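Local structure of glutamate receptor 1 (Adineta vaga, 4IO2) at residues Tyr144-Arg147 with Ser153-Phe156. The protein probably works as a glutamate-gated ion channel of the ionotropic receptor family, this chain being its extracellular ligand-binding domain, here with glutamate bound. Sequence-based numbering, arbitrary orientation. Where two conformers were deposited one is given.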
loop_
_atom_site.group_PDB
_atom_site.type_symbol
_atom_site.label_atom_id
_atom_site.label_comp_id
_atom_site.label_asym_id
_atom_site.label_seq_id
_atom_site.Cartn_x
_atom_site.Cartn_y
_atom_site.Cartn_z
ATOM N N TYR A 144 -3.348 -16.292 -8.070
ATOM C CA TYR A 144 -2.159 -16.743 -7.366
ATOM C C TYR A 144 -1.986 -18.250 -7.546
ATOM O O TYR A 144 -0.890 -18.729 -7.839
ATOM C CB TYR A 144 -2.217 -16.366 -5.865
ATOM C CG TYR A 144 -0.999 -16.808 -5.123
ATOM C CD1 TYR A 144 -0.903 -18.105 -4.622
ATOM C CD2 TYR A 144 0.070 -15.944 -4.920
ATOM C CE1 TYR A 144 0.221 -18.511 -3.953
ATOM C CE2 TYR A 144 1.199 -16.350 -4.267
ATOM C CZ TYR A 144 1.268 -17.628 -3.783
ATOM O OH TYR A 144 2.410 -18.045 -3.130
ATOM N N TYR A 145 -3.053 -18.993 -7.315
ATOM C CA TYR A 145 -3.007 -20.442 -7.452
ATOM C C TYR A 145 -2.515 -20.825 -8.837
ATOM O O TYR A 145 -1.627 -21.703 -8.980
ATOM C CB TYR A 145 -4.389 -21.024 -7.187
ATOM C CG TYR A 145 -4.417 -22.528 -7.311
ATOM C CD1 TYR A 145 -4.604 -23.128 -8.540
ATOM C CD2 TYR A 145 -4.258 -23.353 -6.192
ATOM C CE1 TYR A 145 -4.628 -24.487 -8.688
ATOM C CE2 TYR A 145 -4.257 -24.720 -6.333
ATOM C CZ TYR A 145 -4.462 -25.279 -7.584
ATOM O OH TYR A 145 -4.483 -26.642 -7.756
ATOM N N LEU A 146 -3.109 -20.226 -9.866
ATOM C CA LEU A 146 -2.821 -20.620 -11.237
ATOM C C LEU A 146 -1.365 -20.303 -11.621
ATOM O O LEU A 146 -0.737 -21.068 -12.367
ATOM C CB LEU A 146 -3.795 -19.945 -12.205
ATOM C CG LEU A 146 -5.246 -20.436 -12.122
ATOM C CD1 LEU A 146 -6.170 -19.554 -12.951
ATOM C CD2 LEU A 146 -5.368 -21.902 -12.480
ATOM N N ARG A 147 -0.798 -19.229 -11.082
ATOM C CA ARG A 147 0.601 -18.918 -11.368
ATOM C C ARG A 147 1.603 -19.710 -10.521
ATOM O O ARG A 147 2.646 -20.117 -11.029
ATOM C CB ARG A 147 0.878 -17.426 -11.190
ATOM C CG ARG A 147 2.329 -17.036 -11.558
ATOM C CD ARG A 147 2.642 -15.560 -11.276
ATOM N NE ARG A 147 2.483 -15.317 -9.851
ATOM C CZ ARG A 147 1.468 -14.666 -9.295
ATOM N NH1 ARG A 147 0.532 -14.077 -10.039
ATOM N NH2 ARG A 147 1.418 -14.598 -7.972
ATOM N N SER A 153 -2.977 -24.644 -14.700
ATOM C CA SER A 153 -4.003 -25.653 -14.760
ATOM C C SER A 153 -5.145 -25.357 -13.762
ATOM O O SER A 153 -4.916 -25.112 -12.559
ATOM C CB SER A 153 -3.380 -27.037 -14.470
ATOM O OG SER A 153 -2.292 -27.382 -15.357
ATOM N N ARG A 154 -6.373 -25.398 -14.245
ATOM C CA ARG A 154 -7.517 -25.103 -13.399
ATOM C C ARG A 154 -8.005 -26.339 -12.627
ATOM O O ARG A 154 -9.107 -26.852 -12.863
ATOM C CB ARG A 154 -8.611 -24.497 -14.246
ATOM C CG ARG A 154 -8.134 -23.218 -14.976
ATOM C CD ARG A 154 -9.224 -22.626 -15.871
ATOM N NE ARG A 154 -8.710 -21.552 -16.708
ATOM C CZ ARG A 154 -8.633 -20.297 -16.309
ATOM N NH1 ARG A 154 -9.096 -19.967 -15.115
ATOM N NH2 ARG A 154 -8.129 -19.355 -17.117
ATOM N N ASN A 155 -7.164 -26.780 -11.698
ATOM C CA ASN A 155 -7.301 -28.082 -11.062
ATOM C C ASN A 155 -7.415 -27.985 -9.536
ATOM O O ASN A 155 -7.289 -28.967 -8.814
ATOM C CB ASN A 155 -6.157 -29.012 -11.453
ATOM C CG ASN A 155 -4.806 -28.479 -11.041
ATOM O OD1 ASN A 155 -4.702 -27.512 -10.290
ATOM N ND2 ASN A 155 -3.755 -29.098 -11.546
ATOM N N PHE A 156 -7.673 -26.786 -9.020
ATOM C CA PHE A 156 -8.085 -26.642 -7.620
ATOM C C PHE A 156 -9.514 -27.146 -7.451
ATOM O O PHE A 156 -10.184 -27.325 -8.420
ATOM C CB PHE A 156 -8.005 -25.193 -7.192
ATOM C CG PHE A 156 -8.750 -24.241 -8.085
ATOM C CD1 PHE A 156 -10.083 -23.998 -7.880
ATOM C CD2 PHE A 156 -8.091 -23.553 -9.052
ATOM C CE1 PHE A 156 -10.753 -23.032 -8.652
ATOM C CE2 PHE A 156 -8.760 -22.620 -9.850
ATOM C CZ PHE A 156 -10.077 -22.395 -9.683
#
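Tyr145 and Phe156 meet in a T-shaped (edge-to-face) stack: the edge of the phenylalanine points at the face of the tyrosine, with centroids 5.2 Å apart and planes at 82°. Phe156 CD2 comes to 3.5 Å from Tyr145 CD1, while Phe156 CB lies over the same tyrosine ring as a CH-pi contact, 3.8 Å from its centroid. Phe156 can offer both because its CG sits between the backbone N and the carbonyl carbon (chi1 53°), which folds the ring back toward helix 140-148. In Tyr145, CG opposite the backbone N (chi1 -180°) carries the ring toward the loop, one face against Phe156 CB. Replacing Tyr145 by an alanine would probably open a gap against Phe156 CB and leave the phenylalanine edge without its aromatic face.

Van der Waals contact continues through Leu146, whose branched end suits a place between backbone and side chains. Its CD2 approaches Ser153 O closely, at 3.2 Å, and makes a looser apolar contact with Phe156 CE2. CD1 touches Arg154 NH1 at 3.7 Å; that guanidinium also makes a weak, long ion pair with Glu142, one turn before Leu146 on helix 140-148.

Polar groups gather at the rim of the tyrosine. Its hydroxyl lies beside the amide end of Asn155. Ser153 O, near the ring plane, accepts a hydrogen bond from Ser150 OG and a weak one from Asn155 N across the inverse gamma turn centred on Arg154.

Ile135 touches both rings; its strand, 134-136, also carries glutamate-binding Arg136, though the Tyr145 side chain is about 11 Å from the bound glutamate. The chemistry implies a loop joined to its helix by aromatic and apolar packing, with the Leu146-Gly152 backbone bond and the Ser150 bond helping to hold the turn.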